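Local coordinates for protein putative transcriptional regulator (TetR/AcrR family) (Acinetobacter sp., PDB 3KNW) that probably binds operator DNA as a dimeric, all-helical transcriptional regulator of the TetR/AcrR family, at residues Asn93-Trp98 with Gln167-Met172; Glu39-Ser44 with Gly49-Tyr54; Glu64-Tyr69 with Leu130-Gly135. One frame throughout, in Å; residues are numbered along the deposited sequence.

Contact 1: residues Asn93-Trp98 with Gln167-Met172; sequences NYLQCW and QVIYQM
Trp98 and Tyr170 meet through their rings, CZ2 of the indole's six-membered ring against CE1 of the phenol, oblique to the phenol ring. The two atoms lie 4.1 Å apart; CE1 of Tyr170 arrives at the indole's edge, near its plane, and the two side chains cross at about a right angle. With its CG anti to the backbone N (chi1 -171°), Tyr170 swings its ring toward helix 87-100 although its CB does not point there. The hydroxyl of Tyr94 closes the aromatic group, its OH 4.4 Å from CE1 of Tyr170 at the edge of that ring.

A second, aliphatic patch lies beside the rings. Leu95 CD1 touches Ile169 CG2 at 4.1 Å, branch against branch, with these side chains also crossing nearly perpendicular.

The polar bonds of the aromatic group lie on the side of helix 87-100. Trp98 NE1 donates to Tyr94 OH over 2.9 Å in a rather bent bond (137° at the hydrogen), the oxygen somewhat tilted from the indole plane. The same hydroxyl is hydrogen-bonded to Tyr73 OH, so this buried oxygen has two partners, and the indole is tied to the residue one turn before it.

The two helical segments run almost parallel, 15° apart, but their axes stay 12.4 Å from each other, a separation spanned by the aromatic and aliphatic side chains. Helix 126-153 packs on Tyr94 and Tyr170, while Gln171 and Met172 reach the second subunit. This is the interior of the helical C-terminal domain of a TetR-family regulator, beside its dimer interface.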
loop_
_atom_site.group_PDB
_atom_site.type_symbol
_atom_site.label_atom_id
_atom_site.label_comp_id
_atom_site.label_asym_id
_atom_site.label_seq_id
_atom_site.Cartn_x
_atom_site.Cartn_y
_atom_site.Cartn_z
ATOM N N ASN A 93 -10.860 -18.440 -2.934
ATOM C CA ASN A 93 -9.782 -19.163 -2.293
ATOM C C ASN A 93 -8.474 -18.388 -2.145
ATOM O O ASN A 93 -7.980 -18.191 -1.039
ATOM C CB ASN A 93 -9.478 -20.368 -3.147
ATOM C CG ASN A 93 -9.743 -21.584 -2.486
ATOM O OD1 ASN A 93 -10.810 -22.195 -2.673
ATOM N ND2 ASN A 93 -8.764 -22.022 -1.702
ATOM N N TYR A 94 -7.908 -18.021 -3.291
ATOM C CA TYR A 94 -6.735 -17.160 -3.373
ATOM C C TYR A 94 -6.809 -15.958 -2.437
ATOM O O TYR A 94 -5.911 -15.724 -1.651
ATOM C CB TYR A 94 -6.568 -16.620 -4.790
ATOM C CG TYR A 94 -5.552 -15.522 -4.903
ATOM C CD1 TYR A 94 -4.209 -15.778 -4.734
ATOM C CD2 TYR A 94 -5.942 -14.207 -5.171
ATOM C CE1 TYR A 94 -3.283 -14.769 -4.835
ATOM C CE2 TYR A 94 -5.017 -13.191 -5.269
ATOM C CZ TYR A 94 -3.676 -13.488 -5.105
ATOM O OH TYR A 94 -2.736 -12.481 -5.203
ATOM N N LEU A 95 -7.878 -15.212 -2.541
ATOM C CA LEU A 95 -8.049 -14.033 -1.744
ATOM C C LEU A 95 -8.095 -14.368 -0.258
ATOM O O LEU A 95 -7.590 -13.607 0.604
ATOM C CB LEU A 95 -9.372 -13.324 -2.145
ATOM C CG LEU A 95 -9.429 -12.829 -3.591
ATOM C CD1 LEU A 95 -10.802 -12.085 -3.904
ATOM C CD2 LEU A 95 -8.215 -11.954 -3.954
ATOM N N GLN A 96 -8.756 -15.489 0.048
ATOM C CA GLN A 96 -8.932 -15.885 1.422
ATOM C C GLN A 96 -7.573 -16.209 2.022
ATOM O O GLN A 96 -7.347 -15.926 3.204
ATOM C CB GLN A 96 -9.981 -17.026 1.587
ATOM C CG GLN A 96 -11.198 -16.548 2.432
ATOM C CD GLN A 96 -12.585 -17.100 2.017
ATOM O OE1 GLN A 96 -12.738 -17.807 1.008
ATOM N NE2 GLN A 96 -13.603 -16.776 2.832
ATOM N N CYS A 97 -6.689 -16.762 1.177
ATOM C CA CYS A 97 -5.287 -16.988 1.476
ATOM C C CYS A 97 -4.517 -15.671 1.691
ATOM O O CYS A 97 -3.671 -15.605 2.598
ATOM C CB CYS A 97 -4.609 -17.839 0.361
ATOM S SG CYS A 97 -4.486 -19.557 0.761
ATOM N N TRP A 98 -4.742 -14.671 0.850
ATOM C CA TRP A 98 -4.226 -13.332 1.100
ATOM C C TRP A 98 -4.453 -12.996 2.560
ATOM O O TRP A 98 -3.534 -12.655 3.258
ATOM C CB TRP A 98 -5.002 -12.303 0.282
ATOM C CG TRP A 98 -4.335 -11.590 -0.800
ATOM C CD1 TRP A 98 -4.286 -11.950 -2.105
ATOM C CD2 TRP A 98 -3.730 -10.304 -0.719
ATOM N NE1 TRP A 98 -3.632 -10.991 -2.845
ATOM C CE2 TRP A 98 -3.284 -9.966 -2.016
ATOM C CE3 TRP A 98 -3.493 -9.422 0.323
ATOM C CZ2 TRP A 98 -2.618 -8.793 -2.288
ATOM C CZ3 TRP A 98 -2.850 -8.273 0.054
ATOM C CH2 TRP A 98 -2.405 -7.961 -1.243
ATOM N N GLN A 167 -8.393 -5.376 -11.466
ATOM C CA GLN A 167 -7.657 -4.232 -10.911
ATOM C C GLN A 167 -8.337 -3.700 -9.647
ATOM O O GLN A 167 -7.670 -3.383 -8.649
ATOM C CB GLN A 167 -7.585 -3.068 -11.912
ATOM C CG GLN A 167 -6.554 -3.230 -13.049
ATOM C CD GLN A 167 -6.636 -2.085 -14.053
ATOM O OE1 GLN A 167 -6.098 -0.959 -13.821
ATOM N NE2 GLN A 167 -7.305 -2.344 -15.158
ATOM N N VAL A 168 -9.652 -3.556 -9.734
ATOM C CA VAL A 168 -10.377 -3.141 -8.629
ATOM C C VAL A 168 -10.115 -4.064 -7.448
ATOM O O VAL A 168 -9.739 -3.630 -6.346
ATOM C CB VAL A 168 -11.846 -3.201 -8.910
ATOM C CG1 VAL A 168 -12.568 -3.034 -7.548
ATOM C CG2 VAL A 168 -12.199 -2.138 -9.916
ATOM N N ILE A 169 -10.302 -5.347 -7.681
ATOM C CA ILE A 169 -10.108 -6.300 -6.605
ATOM C C ILE A 169 -8.659 -6.233 -6.085
ATOM O O ILE A 169 -8.418 -6.058 -4.850
ATOM C CB ILE A 169 -10.466 -7.705 -7.041
ATOM C CG1 ILE A 169 -11.954 -7.829 -7.217
ATOM C CG2 ILE A 169 -9.999 -8.722 -6.041
ATOM C CD1 ILE A 169 -12.332 -9.133 -7.876
ATOM N N TYR A 170 -7.699 -6.274 -7.003
ATOM C CA TYR A 170 -6.327 -6.269 -6.546
ATOM C C TYR A 170 -5.933 -4.943 -5.832
ATOM O O TYR A 170 -5.215 -4.955 -4.845
ATOM C CB TYR A 170 -5.371 -6.624 -7.668
ATOM C CG TYR A 170 -3.966 -6.837 -7.193
ATOM C CD1 TYR A 170 -3.553 -8.054 -6.698
ATOM C CD2 TYR A 170 -3.036 -5.835 -7.266
ATOM C CE1 TYR A 170 -2.225 -8.266 -6.286
ATOM C CE2 TYR A 170 -1.710 -6.048 -6.850
ATOM C CZ TYR A 170 -1.318 -7.270 -6.394
ATOM O OH TYR A 170 -0.022 -7.461 -5.975
ATOM N N GLN A 171 -6.450 -3.828 -6.297
ATOM C CA GLN A 171 -6.149 -2.564 -5.670
ATOM C C GLN A 171 -6.734 -2.501 -4.284
ATOM O O GLN A 171 -6.052 -2.087 -3.391
ATOM C CB GLN A 171 -6.692 -1.421 -6.488
ATOM C CG GLN A 171 -5.806 -1.097 -7.668
ATOM C CD GLN A 171 -6.413 -0.116 -8.623
ATOM O OE1 GLN A 171 -5.939 0.051 -9.720
ATOM N NE2 GLN A 171 -7.453 0.526 -8.213
HETATM N N MSE A 172 -7.978 -2.925 -4.105
HETATM C CA MSE A 172 -8.653 -2.935 -2.804
HETATM C C MSE A 172 -7.992 -3.831 -1.842
HETATM O O MSE A 172 -7.850 -3.463 -0.676
HETATM C CB MSE A 172 -10.110 -3.328 -2.941
HETATM C CG MSE A 172 -10.885 -3.531 -1.608
HETATM SE SE MSE A 172 -12.707 -4.027 -2.079
HETATM C CE MSE A 172 -12.457 -5.856 -2.465
#

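Contact 2: residues Glu39-Ser44 with Gly49-Tyr54; sequences EILKTS and GSFYHY
Phe51 has its CG anti to the backbone N (chi1 167°), which carries the ring out from helix 48-54 toward helix 37-44, where Leu41 and Ile40 meet it. Leu41 is turned the other way, its CG anti to the carbonyl carbon (chi1 -60°), and this brings a methyl branch across although its CB does not point directly at the partner helix.

That methyl, CD2 of Leu41, settles against the root of the aromatic side chain: it is 3.7 Å from CB of Phe51 and 3.9 Å from CG of Phe51. The approach to the ring is oblique, and the two side chains cross at about a right angle. Farther out on the ring, CE1 of Phe51 lies 4.2 Å from CG2 of Ile40, so one phenyl group is met near its base by a leucine and near its outer end by an isoleucine. Residues beyond the two segments complete the setting: the rings of Phe55 and Phe61 meet Phe51, the latter edge-to-face, and Leu26 of helix 13-30 touches Ile40.

Both helices belong to the predicted helix-turn-helix, whose second helix is, as in other TetR-family proteins, the probable recognition helix. Near the turn, Ser44 OG is hydrogen-bonded to Val46 N. Within the first helix, Glu39 O accepts from Thr43 N at 2.7 Å and from Thr43 OG1 at 3.1 Å; the hydroxyl sits well above the carbonyl plane.

Between the two segments the contact is wholly apolar. It probably helps to set the relative placement of the helices through hydrocarbon fit around the buried Phe51 ring, without using polar side chains of the probable recognition helix, such as His53, which is exposed.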
loop_
_atom_site.group_PDB
_atom_site.type_symbol
_atom_site.label_atom_id
_atom_site.label_comp_id
_atom_site.label_asym_id
_atom_site.label_seq_id
_atom_site.Cartn_x
_atom_site.Cartn_y
_atom_site.Cartn_z
ATOM N N GLU A 39 24.383 -7.906 7.300
ATOM C CA GLU A 39 23.184 -8.401 7.954
ATOM C C GLU A 39 22.767 -9.647 7.200
ATOM O O GLU A 39 22.548 -10.704 7.782
ATOM C CB GLU A 39 22.039 -7.387 7.926
ATOM C CG GLU A 39 22.353 -6.016 8.483
ATOM C CD GLU A 39 21.117 -5.112 8.544
ATOM O OE1 GLU A 39 20.026 -5.638 8.885
ATOM O OE2 GLU A 39 21.247 -3.881 8.273
ATOM N N ILE A 40 22.675 -9.503 5.887
ATOM C CA ILE A 40 22.395 -10.620 5.024
ATOM C C ILE A 40 23.309 -11.863 5.332
ATOM O O ILE A 40 22.773 -12.968 5.464
ATOM C CB ILE A 40 22.462 -10.174 3.546
ATOM C CG1 ILE A 40 21.355 -9.149 3.232
ATOM C CG2 ILE A 40 22.286 -11.346 2.641
ATOM C CD1 ILE A 40 21.391 -8.622 1.810
ATOM N N LEU A 41 24.639 -11.686 5.473
ATOM C CA LEU A 41 25.578 -12.802 5.877
ATOM C C LEU A 41 25.300 -13.313 7.283
ATOM O O LEU A 41 25.184 -14.514 7.514
ATOM C CB LEU A 41 27.051 -12.382 5.831
ATOM C CG LEU A 41 27.622 -11.911 4.486
ATOM C CD1 LEU A 41 29.142 -11.854 4.511
ATOM C CD2 LEU A 41 27.137 -12.794 3.352
ATOM N N LYS A 42 25.213 -12.395 8.230
ATOM C CA LYS A 42 24.817 -12.739 9.588
ATOM C C LYS A 42 23.494 -13.549 9.632
ATOM O O LYS A 42 23.392 -14.542 10.375
ATOM C CB LYS A 42 24.720 -11.462 10.448
ATOM C CG LYS A 42 24.408 -11.672 11.950
ATOM C CD LYS A 42 23.572 -10.472 12.517
ATOM C CE LYS A 42 23.639 -10.308 14.075
ATOM N NZ LYS A 42 22.794 -9.120 14.566
ATOM N N THR A 43 22.483 -13.138 8.865
ATOM C CA THR A 43 21.186 -13.828 8.933
ATOM C C THR A 43 21.349 -15.250 8.429
ATOM O O THR A 43 20.905 -16.202 9.079
ATOM C CB THR A 43 20.071 -13.145 8.103
ATOM O OG1 THR A 43 19.756 -11.861 8.663
ATOM C CG2 THR A 43 18.797 -13.999 8.086
ATOM N N SER A 44 22.008 -15.396 7.284
ATOM C CA SER A 44 22.048 -16.674 6.595
ATOM C C SER A 44 22.959 -17.671 7.285
ATOM O O SER A 44 22.707 -18.864 7.198
ATOM C CB SER A 44 22.493 -16.477 5.143
ATOM O OG SER A 44 23.880 -16.165 5.047
ATOM N N GLY A 49 32.716 -15.100 1.450
ATOM C CA GLY A 49 33.365 -15.719 0.310
ATOM C C GLY A 49 32.424 -16.668 -0.394
ATOM O O GLY A 49 32.373 -16.720 -1.624
ATOM N N SER A 50 31.677 -17.410 0.413
ATOM C CA SER A 50 30.650 -18.335 -0.043
ATOM C C SER A 50 29.512 -17.658 -0.827
ATOM O O SER A 50 29.214 -18.017 -1.970
ATOM C CB SER A 50 30.074 -19.028 1.202
ATOM O OG SER A 50 29.066 -19.974 0.897
ATOM N N PHE A 51 28.885 -16.678 -0.186
ATOM C CA PHE A 51 27.799 -15.893 -0.768
ATOM C C PHE A 51 28.203 -15.357 -2.126
ATOM O O PHE A 51 27.414 -15.304 -3.068
ATOM C CB PHE A 51 27.448 -14.743 0.194
ATOM C CG PHE A 51 26.582 -13.717 -0.396
ATOM C CD1 PHE A 51 25.228 -13.736 -0.185
ATOM C CD2 PHE A 51 27.112 -12.725 -1.189
ATOM C CE1 PHE A 51 24.413 -12.788 -0.738
ATOM C CE2 PHE A 51 26.294 -11.769 -1.753
ATOM C CZ PHE A 51 24.953 -11.797 -1.535
ATOM N N TYR A 52 29.447 -14.951 -2.233
ATOM C CA TYR A 52 29.894 -14.415 -3.480
ATOM C C TYR A 52 30.127 -15.493 -4.541
ATOM O O TYR A 52 30.159 -15.160 -5.713
ATOM C CB TYR A 52 31.115 -13.531 -3.290
ATOM C CG TYR A 52 30.803 -12.109 -2.889
ATOM C CD1 TYR A 52 31.418 -11.527 -1.783
ATOM C CD2 TYR A 52 29.909 -11.338 -3.627
ATOM C CE1 TYR A 52 31.169 -10.229 -1.427
ATOM C CE2 TYR A 52 29.626 -10.023 -3.267
ATOM C CZ TYR A 52 30.255 -9.481 -2.164
ATOM O OH TYR A 52 30.002 -8.176 -1.814
ATOM N N HIS A 53 30.247 -16.770 -4.176
ATOM C CA HIS A 53 30.207 -17.803 -5.217
ATOM C C HIS A 53 28.847 -17.910 -5.912
ATOM O O HIS A 53 28.767 -18.183 -7.100
ATOM C CB HIS A 53 30.664 -19.146 -4.666
ATOM C CG HIS A 53 32.151 -19.243 -4.526
ATOM N ND1 HIS A 53 33.017 -18.555 -5.353
ATOM C CD2 HIS A 53 32.927 -19.926 -3.651
ATOM C CE1 HIS A 53 34.264 -18.817 -4.997
ATOM N NE2 HIS A 53 34.238 -19.646 -3.967
ATOM N N TYR A 54 27.792 -17.640 -5.159
ATOM C CA TYR A 54 26.407 -17.718 -5.632
ATOM C C TYR A 54 25.911 -16.448 -6.301
ATOM O O TYR A 54 25.233 -16.504 -7.321
ATOM C CB TYR A 54 25.489 -18.064 -4.452
ATOM C CG TYR A 54 25.695 -19.491 -4.005
ATOM C CD1 TYR A 54 26.720 -19.829 -3.106
ATOM C CD2 TYR A 54 24.922 -20.517 -4.534
ATOM C CE1 TYR A 54 26.942 -21.155 -2.735
ATOM C CE2 TYR A 54 25.133 -21.832 -4.166
ATOM C CZ TYR A 54 26.140 -22.155 -3.265
ATOM O OH TYR A 54 26.325 -23.483 -2.903
#

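Contact 3: residues Glu64-Tyr69 with Leu130-Gly135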
loop_
_atom_site.group_PDB
_atom_site.type_symbol
_atom_site.label_atom_id
_atom_site.label_comp_id
_atom_site.label_asym_id
_atom_site.label_seq_id
_atom_site.Cartn_x
_atom_site.Cartn_y
_atom_site.Cartn_z
ATOM N N GLU A 64 17.700 -11.866 -7.916
ATOM C CA GLU A 64 17.347 -13.290 -7.873
ATOM C C GLU A 64 16.287 -13.573 -6.826
ATOM O O GLU A 64 15.429 -14.436 -7.006
ATOM C CB GLU A 64 18.570 -14.196 -7.749
ATOM C CG GLU A 64 19.366 -14.273 -9.066
ATOM C CD GLU A 64 18.504 -14.685 -10.306
ATOM O OE1 GLU A 64 18.676 -14.099 -11.432
ATOM O OE2 GLU A 64 17.649 -15.596 -10.150
ATOM N N LEU A 65 16.349 -12.818 -5.751
ATOM C CA LEU A 65 15.365 -12.872 -4.689
ATOM C C LEU A 65 13.969 -12.592 -5.227
ATOM O O LEU A 65 13.032 -13.318 -4.924
ATOM C CB LEU A 65 15.729 -11.811 -3.658
ATOM C CG LEU A 65 15.122 -11.841 -2.284
ATOM C CD1 LEU A 65 15.423 -13.178 -1.660
ATOM C CD2 LEU A 65 15.714 -10.691 -1.467
ATOM N N LEU A 66 13.809 -11.560 -6.044
ATOM C CA LEU A 66 12.477 -11.233 -6.514
ATOM C C LEU A 66 12.011 -12.247 -7.519
ATOM O O LEU A 66 10.836 -12.549 -7.574
ATOM C CB LEU A 66 12.387 -9.821 -7.112
ATOM C CG LEU A 66 12.565 -8.665 -6.110
ATOM C CD1 LEU A 66 12.633 -7.372 -6.914
ATOM C CD2 LEU A 66 11.503 -8.594 -4.953
ATOM N N LYS A 67 12.932 -12.732 -8.340
ATOM C CA LYS A 67 12.599 -13.707 -9.369
ATOM C C LYS A 67 12.121 -14.983 -8.689
ATOM O O LYS A 67 11.122 -15.576 -9.115
ATOM C CB LYS A 67 13.793 -14.024 -10.286
ATOM C CG LYS A 67 13.921 -13.137 -11.543
ATOM C CD LYS A 67 15.002 -13.662 -12.496
ATOM C CE LYS A 67 15.430 -12.625 -13.554
ATOM N NZ LYS A 67 16.543 -11.672 -13.139
ATOM N N HIS A 68 12.845 -15.389 -7.642
ATOM C CA HIS A 68 12.558 -16.623 -6.915
ATOM C C HIS A 68 11.245 -16.504 -6.194
ATOM O O HIS A 68 10.487 -17.472 -6.121
ATOM C CB HIS A 68 13.666 -16.977 -5.906
ATOM C CG HIS A 68 13.341 -18.170 -5.061
ATOM N ND1 HIS A 68 13.147 -19.426 -5.596
ATOM C CD2 HIS A 68 13.122 -18.289 -3.728
ATOM C CE1 HIS A 68 12.847 -20.275 -4.624
ATOM N NE2 HIS A 68 12.839 -19.613 -3.480
ATOM N N TYR A 69 10.979 -15.315 -5.678
ATOM C CA TYR A 69 9.689 -15.022 -5.078
ATOM C C TYR A 69 8.530 -15.183 -6.086
ATOM O O TYR A 69 7.552 -15.857 -5.806
ATOM C CB TYR A 69 9.685 -13.610 -4.465
ATOM C CG TYR A 69 8.340 -13.230 -3.881
ATOM C CD1 TYR A 69 7.874 -13.829 -2.713
ATOM C CD2 TYR A 69 7.530 -12.296 -4.507
ATOM C CE1 TYR A 69 6.628 -13.517 -2.183
ATOM C CE2 TYR A 69 6.286 -11.952 -3.981
ATOM C CZ TYR A 69 5.836 -12.573 -2.820
ATOM O OH TYR A 69 4.604 -12.250 -2.301
ATOM N N LEU A 130 11.476 -3.156 -12.610
ATOM C CA LEU A 130 10.923 -3.864 -13.786
ATOM C C LEU A 130 10.493 -5.311 -13.501
ATOM O O LEU A 130 9.383 -5.689 -13.843
ATOM C CB LEU A 130 11.974 -3.905 -14.898
ATOM C CG LEU A 130 11.471 -4.191 -16.312
ATOM C CD1 LEU A 130 10.281 -3.258 -16.760
ATOM C CD2 LEU A 130 12.692 -4.091 -17.289
ATOM N N ILE A 131 11.350 -6.098 -12.858
ATOM C CA ILE A 131 10.977 -7.457 -12.488
ATOM C C ILE A 131 9.725 -7.470 -11.614
ATOM O O ILE A 131 8.794 -8.239 -11.867
ATOM C CB ILE A 131 12.103 -8.206 -11.733
ATOM C CG1 ILE A 131 13.289 -8.503 -12.676
ATOM C CG2 ILE A 131 11.584 -9.504 -11.190
ATOM C CD1 ILE A 131 14.557 -8.877 -11.946
HETATM N N MSE A 132 9.677 -6.578 -10.634
HETATM C CA MSE A 132 8.527 -6.513 -9.726
HETATM C C MSE A 132 7.249 -6.075 -10.434
HETATM O O MSE A 132 6.197 -6.680 -10.287
HETATM C CB MSE A 132 8.823 -5.548 -8.596
HETATM C CG MSE A 132 8.305 -5.991 -7.270
HETATM SE SE MSE A 132 8.799 -4.564 -6.058
HETATM C CE MSE A 132 10.537 -4.066 -6.696
ATOM N N ASN A 133 7.356 -4.992 -11.173
ATOM C CA ASN A 133 6.277 -4.492 -12.024
ATOM C C ASN A 133 5.647 -5.514 -12.908
ATOM O O ASN A 133 4.452 -5.505 -13.089
ATOM C CB ASN A 133 6.826 -3.493 -13.018
ATOM C CG ASN A 133 6.472 -2.136 -12.678
ATOM O OD1 ASN A 133 6.736 -1.669 -11.542
ATOM N ND2 ASN A 133 5.843 -1.446 -13.636
ATOM N N ASP A 134 6.496 -6.315 -13.559
ATOM C CA ASP A 134 6.000 -7.319 -14.448
ATOM C C ASP A 134 5.321 -8.442 -13.658
ATOM O O ASP A 134 4.282 -8.912 -14.087
ATOM C CB ASP A 134 7.102 -7.833 -15.356
ATOM C CG ASP A 134 7.449 -6.823 -16.510
ATOM O OD1 ASP A 134 6.580 -5.946 -16.873
ATOM O OD2 ASP A 134 8.600 -6.928 -17.049
ATOM N N GLY A 135 5.844 -8.815 -12.496
ATOM C CA GLY A 135 5.200 -9.810 -11.656
ATOM C C GLY A 135 3.779 -9.397 -11.338
ATOM O O GLY A 135 2.801 -10.170 -11.491
#
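The helix that leads from the predicted DNA-binding region into the body of the protein, 58-81, packs here along helix 126-153 of the C-terminal domain, with Leu66 and Lys67 meeting Ile131 and Met132. The two segments run nearly parallel, 13° apart, with axes 9.8 Å from each other at closest approach.

Leu66 has a partner at each end of its side chain. Its CB is 4.2 Å from CG2 of Ile131, while its CD1 methyl reaches CE of the selenomethionine Met132 at 3.9 Å. The selenoether chain is bent at its last torsion (chi3 -38°), which sets how its terminal methyl is turned as it comes to the leucine; the two side chains cross obliquely.

In TetR-family proteins this long helix connects the N-terminal helix-turn-helix domain to the C-terminal ligand-binding domain, and the present contact lies on such a connection. Leu65 and His68 of the same helix touch helix 13-30 of the N-terminal domain, whereas Leu66 and Met132 both also pack on Met117 of helix 111-119.

At the solvent-facing margin Lys67 lies across Ile131 at about a right angle. Its chain is extended as far as CE and then turns at chi4 (87°), placing NZ 3.6 Å and CE 4.2 Å from CD1 of Ile131. These approaches to a methyl group are van der Waals contacts; the charge of the ammonium is met within its own helix by a long salt bridge, Lys67 NZ to Glu64 OE1 at 3.7 Å. Ile131 packs further on Cys63 and Ile70 of helix 58-81.

How the contacts relate
Contacts 1 and 2 are buried, whereas contact 3 is only partly so, running from a hydrophobic interior to a solvent-facing lysine. No helix is shared: each contact joins its own pair. Contacts 1 and 3 interleave along the chain, so helices 58-81 and 87-100, successive in sequence, pair with the successive helices 126-153 and 162-183. Contact 2 is local, between neighbouring helices of the predicted DNA-binding motif, its centre about 35 Å from that of contact 1 and 20 Å from that of contact 3. The chemistry shifts accordingly: hydrocarbon around one phenyl ring in contact 2, aliphatic packing with a charged margin in contact 3, and in contact 1 aromatic and aliphatic packing beside a tyrosine hydroxyl bonded on its own side.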